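PDB 3C3K: alanine racemase, which has the two-lobed fold of periplasmic binding proteins and LacI-type regulators, and so probably binds a small ligand between its lobes. Local coordinates for residues 93-98 / 103-108; 117-120 / 126-129; 191-196 / 223-228. All coordinates share one frame; numbering follows the deposited sequence.

Contact 1: 93-98 / 103-108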
# COMPACT_ATOMS: atom_id res chain seq x y z
N ALA B 93 1.14 -7.73 -15.76
CA ALA B 93 2.45 -7.16 -15.47
C ALA B 93 3.62 -8.05 -15.79
O ALA B 93 4.71 -7.66 -15.54
CB ALA B 93 2.55 -6.68 -14.02
N GLU B 94 3.39 -9.22 -16.34
CA GLU B 94 4.46 -10.01 -16.95
C GLU B 94 4.11 -10.21 -18.44
O GLU B 94 2.95 -10.37 -18.80
CB GLU B 94 4.62 -11.36 -16.26
CG GLU B 94 5.16 -11.31 -14.83
CD GLU B 94 6.66 -11.31 -14.79
OE1 GLU B 94 7.27 -10.45 -15.45
OE2 GLU B 94 7.24 -12.19 -14.10
N TYR B 95 5.11 -10.15 -19.29
CA TYR B 95 4.88 -10.23 -20.74
C TYR B 95 5.72 -11.31 -21.39
O TYR B 95 6.95 -11.19 -21.41
CB TYR B 95 5.25 -8.90 -21.38
CG TYR B 95 5.09 -8.82 -22.86
CD1 TYR B 95 3.87 -9.07 -23.45
CD2 TYR B 95 6.13 -8.40 -23.66
CE1 TYR B 95 3.67 -8.98 -24.80
CE2 TYR B 95 5.97 -8.28 -25.01
CZ TYR B 95 4.71 -8.56 -25.57
OH TYR B 95 4.49 -8.44 -26.89
N ASP B 96 5.05 -12.35 -21.91
CA ASP B 96 5.67 -13.34 -22.77
C ASP B 96 4.69 -13.64 -23.89
O ASP B 96 3.64 -14.24 -23.65
CB ASP B 96 5.93 -14.64 -22.04
CG ASP B 96 6.64 -15.65 -22.93
OD1 ASP B 96 6.94 -15.31 -24.12
OD2 ASP B 96 6.94 -16.74 -22.42
N PRO B 97 4.98 -13.16 -25.11
CA PRO B 97 3.99 -13.41 -26.19
C PRO B 97 3.87 -14.88 -26.66
O PRO B 97 2.93 -15.23 -27.41
CB PRO B 97 4.43 -12.46 -27.33
CG PRO B 97 5.72 -11.75 -26.86
CD PRO B 97 6.10 -12.28 -25.49
N LEU B 98 4.78 -15.74 -26.21
CA LEU B 98 4.70 -17.15 -26.52
C LEU B 98 3.87 -17.85 -25.44
O LEU B 98 3.44 -19.00 -25.59
CB LEU B 98 6.11 -17.75 -26.65
CG LEU B 98 6.83 -17.25 -27.92
CD1 LEU B 98 8.14 -17.97 -28.02
CD2 LEU B 98 6.00 -17.41 -29.25
N SER B 103 -2.52 -11.77 -21.26
CA SER B 103 -1.80 -10.88 -20.35
C SER B 103 -2.10 -9.45 -20.72
O SER B 103 -2.51 -9.13 -21.83
CB SER B 103 -0.29 -11.10 -20.43
OG SER B 103 0.10 -10.80 -21.75
N VAL B 104 -1.80 -8.57 -19.78
CA VAL B 104 -1.84 -7.14 -19.97
C VAL B 104 -0.70 -6.54 -19.11
O VAL B 104 -0.55 -6.89 -17.95
CB VAL B 104 -3.25 -6.54 -19.66
CG1 VAL B 104 -3.74 -6.92 -18.29
CG2 VAL B 104 -3.22 -4.99 -19.74
N SER B 105 0.14 -5.73 -19.73
CA SER B 105 1.34 -5.15 -19.10
C SER B 105 1.88 -4.03 -19.98
O SER B 105 1.29 -3.70 -21.01
CB SER B 105 2.45 -6.18 -18.91
OG SER B 105 2.79 -6.76 -20.11
N ILE B 106 2.98 -3.41 -19.54
CA ILE B 106 3.72 -2.52 -20.39
C ILE B 106 4.91 -3.28 -20.98
O ILE B 106 5.15 -4.45 -20.62
CB ILE B 106 4.28 -1.30 -19.57
CG1 ILE B 106 5.35 -1.78 -18.56
CG2 ILE B 106 3.11 -0.52 -18.93
CD1 ILE B 106 6.30 -0.72 -18.04
N ASP B 107 5.67 -2.60 -21.86
CA ASP B 107 6.92 -3.15 -22.39
C ASP B 107 8.10 -2.68 -21.50
O ASP B 107 8.60 -1.59 -21.65
CB ASP B 107 7.14 -2.63 -23.82
CG ASP B 107 8.38 -3.19 -24.47
OD1 ASP B 107 9.32 -3.69 -23.82
OD2 ASP B 107 8.45 -3.11 -25.69
N ASP B 108 8.56 -3.54 -20.60
CA ASP B 108 9.59 -3.21 -19.65
C ASP B 108 10.93 -2.95 -20.29
O ASP B 108 11.73 -2.13 -19.79
CB ASP B 108 9.69 -4.28 -18.60
CG ASP B 108 8.54 -4.18 -17.58
OD1 ASP B 108 8.49 -3.13 -16.97
OD2 ASP B 108 7.68 -5.07 -17.47
O HOH W 1 5.69 -5.14 -15.68
O HOH W 2 2.53 -12.50 -20.74
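Ala-93, the first residue past strand 89-92, pairs with the neighbouring strand through a nearly straight bond from its N to Val-104 O (2.9 Å, 171° at the hydrogen). Beside it, serine's small CH2 lets Ser-105 CB come within 3.6 Å of Ala-93 CA. With positive phi (71°), Ala-93 turns the chain out of the sheet, its small methyl group facing away from Ser-105 and near a bound glycerol. Both segments lie at the C-terminal ends of adjacent parallel strands, where loops line the cleft in this two-lobed α/β fold. Two waters complete the join: one donates to Ala-93 O and to Asp-108 OD2, at 2.7 Å each; another donates to Glu-94 O, accepts from Asp-96 N and reaches Ser-103 OG weakly. Ser-103 OG has its stronger partner in His-264. Tyr-95 CB is 3.5 Å from Ser-105 OG; CG anti to the backbone N (chi1 180°) carries the ring along the strand, its edge facing Ser-103 OG, and on to His-264 and Leu-266. Pro-97 CD sits 3.9 Å above the ring centre. The Glu-94 carboxylate accepts from Gln-137 N and Leu-74 N, while Asp-108 OD1 pairs with Arg-142.

Contact 2: 117-120 / 126-129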
# COMPACT_ATOMS: atom_id res chain seq x y z
N ASP B 117 18.63 5.93 -21.97
CA ASP B 117 18.94 6.91 -23.00
C ASP B 117 18.76 8.34 -22.49
O ASP B 117 19.55 9.18 -22.85
CB ASP B 117 18.08 6.74 -24.26
CG ASP B 117 18.38 5.50 -25.00
OD1 ASP B 117 19.41 4.83 -24.74
OD2 ASP B 117 17.56 5.18 -25.86
N GLN B 118 17.72 8.60 -21.67
CA GLN B 118 17.47 9.96 -21.18
C GLN B 118 18.53 10.40 -20.20
O GLN B 118 19.03 11.51 -20.30
CB GLN B 118 16.11 10.08 -20.50
CG GLN B 118 14.93 9.78 -21.39
CD GLN B 118 15.11 10.28 -22.77
OE1 GLN B 118 15.16 11.49 -23.00
NE2 GLN B 118 15.17 9.35 -23.73
N LEU B 119 18.88 9.54 -19.25
CA LEU B 119 20.02 9.82 -18.39
C LEU B 119 21.31 10.13 -19.18
O LEU B 119 22.00 11.06 -18.84
CB LEU B 119 20.23 8.74 -17.32
CG LEU B 119 19.09 8.61 -16.32
CD1 LEU B 119 19.13 7.24 -15.61
CD2 LEU B 119 19.10 9.76 -15.29
N VAL B 120 21.63 9.37 -20.20
CA VAL B 120 22.86 9.61 -21.00
C VAL B 120 22.78 10.91 -21.78
O VAL B 120 23.77 11.63 -21.85
CB VAL B 120 23.13 8.42 -21.95
CG1 VAL B 120 24.13 8.78 -23.13
CG2 VAL B 120 23.61 7.22 -21.15
N ARG B 126 27.64 7.35 -15.23
CA ARG B 126 27.80 6.24 -14.29
C ARG B 126 26.45 5.95 -13.66
O ARG B 126 26.15 6.45 -12.54
CB ARG B 126 28.85 6.57 -13.23
CG ARG B 126 30.26 6.64 -13.81
CD ARG B 126 31.38 7.25 -12.87
NE ARG B 126 30.99 8.32 -11.95
CZ ARG B 126 30.95 9.63 -12.22
NH1 ARG B 126 31.27 10.11 -13.42
NH2 ARG B 126 30.57 10.50 -11.26
N ILE B 127 25.64 5.17 -14.37
CA ILE B 127 24.27 4.96 -13.99
C ILE B 127 24.25 3.61 -13.29
O ILE B 127 24.72 2.61 -13.86
CB ILE B 127 23.33 4.96 -15.23
CG1 ILE B 127 23.40 6.30 -15.97
CG2 ILE B 127 21.85 4.63 -14.81
CD1 ILE B 127 23.01 6.26 -17.40
N ALA B 128 23.70 3.57 -12.08
CA ALA B 128 23.53 2.35 -11.27
C ALA B 128 22.06 1.94 -11.30
O ALA B 128 21.18 2.77 -11.65
CB ALA B 128 24.01 2.59 -9.76
N LEU B 129 21.82 0.67 -10.99
CA LEU B 129 20.48 0.09 -10.91
C LEU B 129 20.24 -0.47 -9.50
O LEU B 129 21.11 -1.16 -8.93
CB LEU B 129 20.30 -1.01 -11.98
CG LEU B 129 18.95 -1.75 -12.07
CD1 LEU B 129 17.92 -0.81 -12.82
CD2 LEU B 129 19.06 -3.06 -12.84
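Ile-127 is the residue of strand 127-131 that meets helix 108-121, touching Leu-119 and Val-120 near the helix's C-terminal end. Just ahead of it, Arg-126 turns its long side chain away from the helix: its NE donates to Lys-184 O, and its backbone N is held by Asp-186 OD1. An arginine suits this partly exposed edge, because its side chain rests on Tyr-157 and Val-183 while NE finds a carbonyl oxygen.

At Ile-127 the beta-branched side chain offers two separate contacts. Its CG1 stands anti to the carbonyl carbon (chi1 -61°), which carries CD1 forward to the helix, 3.7 Å from Leu-119 CB and 3.9 Å from Val-120 CG2. The other branch is shorter, and Ile-127 CG2 meets Leu-119 CD1 at 3.9 Å. Leucine and isoleucine cross obliquely, the leucine meeting its partner with both its CB and its CD1, whereas the valine comes at about a right angle and touches only the isoleucine's tip. No polar group takes part, as befits a buried seam. Leu-119 continues inward to Ala-215 and Val-217, while Val-120 also rests on Leu-155.

Ala-128, next along, is directed away from the helix, and its backbone pairs with Ala-187 and Phe-189 of the adjoining strand. Leu-129 returns to the face shared with Ile-127, but beyond the end of this contact; it packs instead on Glu-143 and Tyr-146 of helix 137-152, the same helix whose Leu-150 touches Ile-127.

The nearest pair of CA atoms, those of Leu-119 and Ile-127, is 7.8 Å apart, leaving a side-chain layer between helix and strand. This is the helix-on-sheet packing general to α/β folds, here joining helix 108-121 to the parallel sheet of strand 127-131 in the second lobe of a type I periplasmic-binding-protein-like fold.

Contact 3: 191-196 / 223-228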
# COMPACT_ATOMS: atom_id res chain seq x y z
N ILE B 191 13.93 0.24 -9.80
CA ILE B 191 12.87 -0.61 -10.35
C ILE B 191 11.48 -0.40 -9.68
O ILE B 191 10.47 -0.99 -10.10
CB ILE B 191 13.40 -2.05 -10.19
CG1 ILE B 191 13.97 -2.58 -11.50
CG2 ILE B 191 12.63 -2.99 -9.28
CD1 ILE B 191 14.67 -1.57 -12.22
N SER B 192 11.44 0.48 -8.69
CA SER B 192 10.16 0.91 -8.09
C SER B 192 10.35 2.30 -7.48
O SER B 192 11.39 2.57 -6.90
CB SER B 192 9.75 -0.04 -6.98
OG SER B 192 8.72 0.57 -6.18
N ASP B 193 9.32 3.16 -7.55
CA ASP B 193 9.35 4.42 -6.84
C ASP B 193 9.61 4.25 -5.33
O ASP B 193 10.14 5.12 -4.74
CB ASP B 193 8.00 5.15 -7.01
CG ASP B 193 7.74 5.55 -8.44
OD1 ASP B 193 8.72 5.70 -9.20
OD2 ASP B 193 6.59 5.82 -8.78
N VAL B 194 9.20 3.15 -4.72
CA VAL B 194 9.40 2.94 -3.26
C VAL B 194 10.93 2.88 -2.96
O VAL B 194 11.42 3.48 -2.01
CB VAL B 194 8.71 1.64 -2.81
CG1 VAL B 194 8.99 1.35 -1.34
CG2 VAL B 194 7.19 1.73 -3.00
N LEU B 195 11.65 2.16 -3.79
CA LEU B 195 13.10 2.02 -3.61
C LEU B 195 13.78 3.35 -3.91
O LEU B 195 14.77 3.69 -3.28
CB LEU B 195 13.61 0.92 -4.53
CG LEU B 195 13.04 -0.44 -4.13
CD1 LEU B 195 13.54 -1.45 -5.20
CD2 LEU B 195 13.47 -0.86 -2.68
N ALA B 196 13.25 4.10 -4.87
CA ALA B 196 13.87 5.38 -5.30
C ALA B 196 13.70 6.44 -4.21
O ALA B 196 14.58 7.28 -3.99
CB ALA B 196 13.30 5.88 -6.65
N ASP B 223 1.94 7.29 -5.88
CA ASP B 223 1.90 8.60 -5.17
C ASP B 223 3.21 8.99 -4.48
O ASP B 223 3.54 10.17 -4.45
CB ASP B 223 0.83 8.65 -4.09
CG ASP B 223 -0.54 8.76 -4.66
OD1 ASP B 223 -0.68 8.70 -5.91
OD2 ASP B 223 -1.48 8.86 -3.85
N ILE B 224 3.98 8.02 -3.97
CA ILE B 224 5.24 8.39 -3.29
C ILE B 224 6.13 9.21 -4.21
O ILE B 224 6.87 10.08 -3.76
CB ILE B 224 6.02 7.18 -2.66
CG1 ILE B 224 7.05 7.65 -1.60
CG2 ILE B 224 6.82 6.39 -3.70
CD1 ILE B 224 6.42 8.42 -0.42
N SER B 225 6.03 8.96 -5.50
CA SER B 225 6.86 9.69 -6.44
C SER B 225 6.49 11.19 -6.50
O SER B 225 7.27 12.02 -7.01
CB SER B 225 6.81 9.03 -7.81
OG SER B 225 5.61 9.36 -8.49
N GLN B 226 5.32 11.55 -5.97
CA GLN B 226 4.93 12.96 -5.92
C GLN B 226 5.10 13.61 -4.52
O GLN B 226 4.74 14.78 -4.30
CB GLN B 226 3.50 13.09 -6.36
CG GLN B 226 3.33 12.59 -7.78
CD GLN B 226 1.89 12.51 -8.12
OE1 GLN B 226 1.07 12.03 -7.33
NE2 GLN B 226 1.55 13.00 -9.28
N ILE B 227 5.64 12.81 -3.61
CA ILE B 227 5.83 13.21 -2.26
C ILE B 227 7.29 13.50 -1.90
O ILE B 227 7.57 14.22 -0.93
CB ILE B 227 5.23 12.17 -1.30
CG1 ILE B 227 3.72 12.23 -1.40
CG2 ILE B 227 5.50 12.58 0.14
CD1 ILE B 227 3.03 10.96 -1.01
N THR B 228 8.22 12.92 -2.67
CA THR B 228 9.62 12.98 -2.29
C THR B 228 10.12 14.37 -2.64
O THR B 228 9.50 15.09 -3.48
CB THR B 228 10.45 11.92 -3.04
OG1 THR B 228 10.18 12.01 -4.45
CG2 THR B 228 10.06 10.57 -2.54
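Asp-193 and Ser-225 approach most closely, with the carboxylate oxygen Asp-193 OD2 3.4 Å from Ser-225 CB. The serine presents its methylene here, not its hydroxyl: Ser-225 OG is 3.7 Å from Asp-193 OD2 and bonds to Val-222 O instead. Alongside, Ile-224 contributes one branch. Its CG2 lies 3.7 Å from both Asp-193 O and Asp-193 CB, while the longer CG1 arm, anti to the backbone N (chi1 -162°), leads off from the helix. A beta-branched residue suits this spot because one methyl group can lie against the aspartate's CB and carbonyl oxygen; the residue as a whole also packs on Ile-227 of the second subunit.

Farther out, the aspartate is positioned from several sides. Its OD2 accepts from Val-222 N and, weakly, from Gly-221 N, while OD1 is bonded to Thr-234 OG1. Ser-192 is the N-cap of helix 193-205: its OG accepts from Val-194 N (3.0 Å), a short side chain well fitted to a helix start. The contact sets this helix start against the loop after strand 215-217, where the bond from Gln-226 N to Asp-223 O (2.7 Å) closes a tight turn and Gln-226 O accepts from Gln-201 NE2 of the second subunit.

No hydrogen bond joins the two segments directly, so their union rests on van der Waals packing; the backbone amides round Asp-193, together with the adjacent helix start, would probably favour its carboxylate in the charged form.

From the N terminus, contact 1 comes first, closing the short helix-free loop between strands 89-92 and 102-105 of the six-stranded sheet. Strand 102-105 leads straight into helix 108-121, whose far end makes contact 2 by closing the turn into strand 127-131 of the second sheet; the chain has thus passed between lobes. Contact 3 spans a longer excursion, from the start of helix 193-205 to the loop after strand 215-217. The three follow in series, neither nested nor crossing. Contacts 2 and 3 touch through Leu-129 CD1 and Ile-191 CD1, 3.4 Å apart, in one lobe; contacts 1 and 3 lie on opposite sides of the chain's centre, about 22 Å between centres.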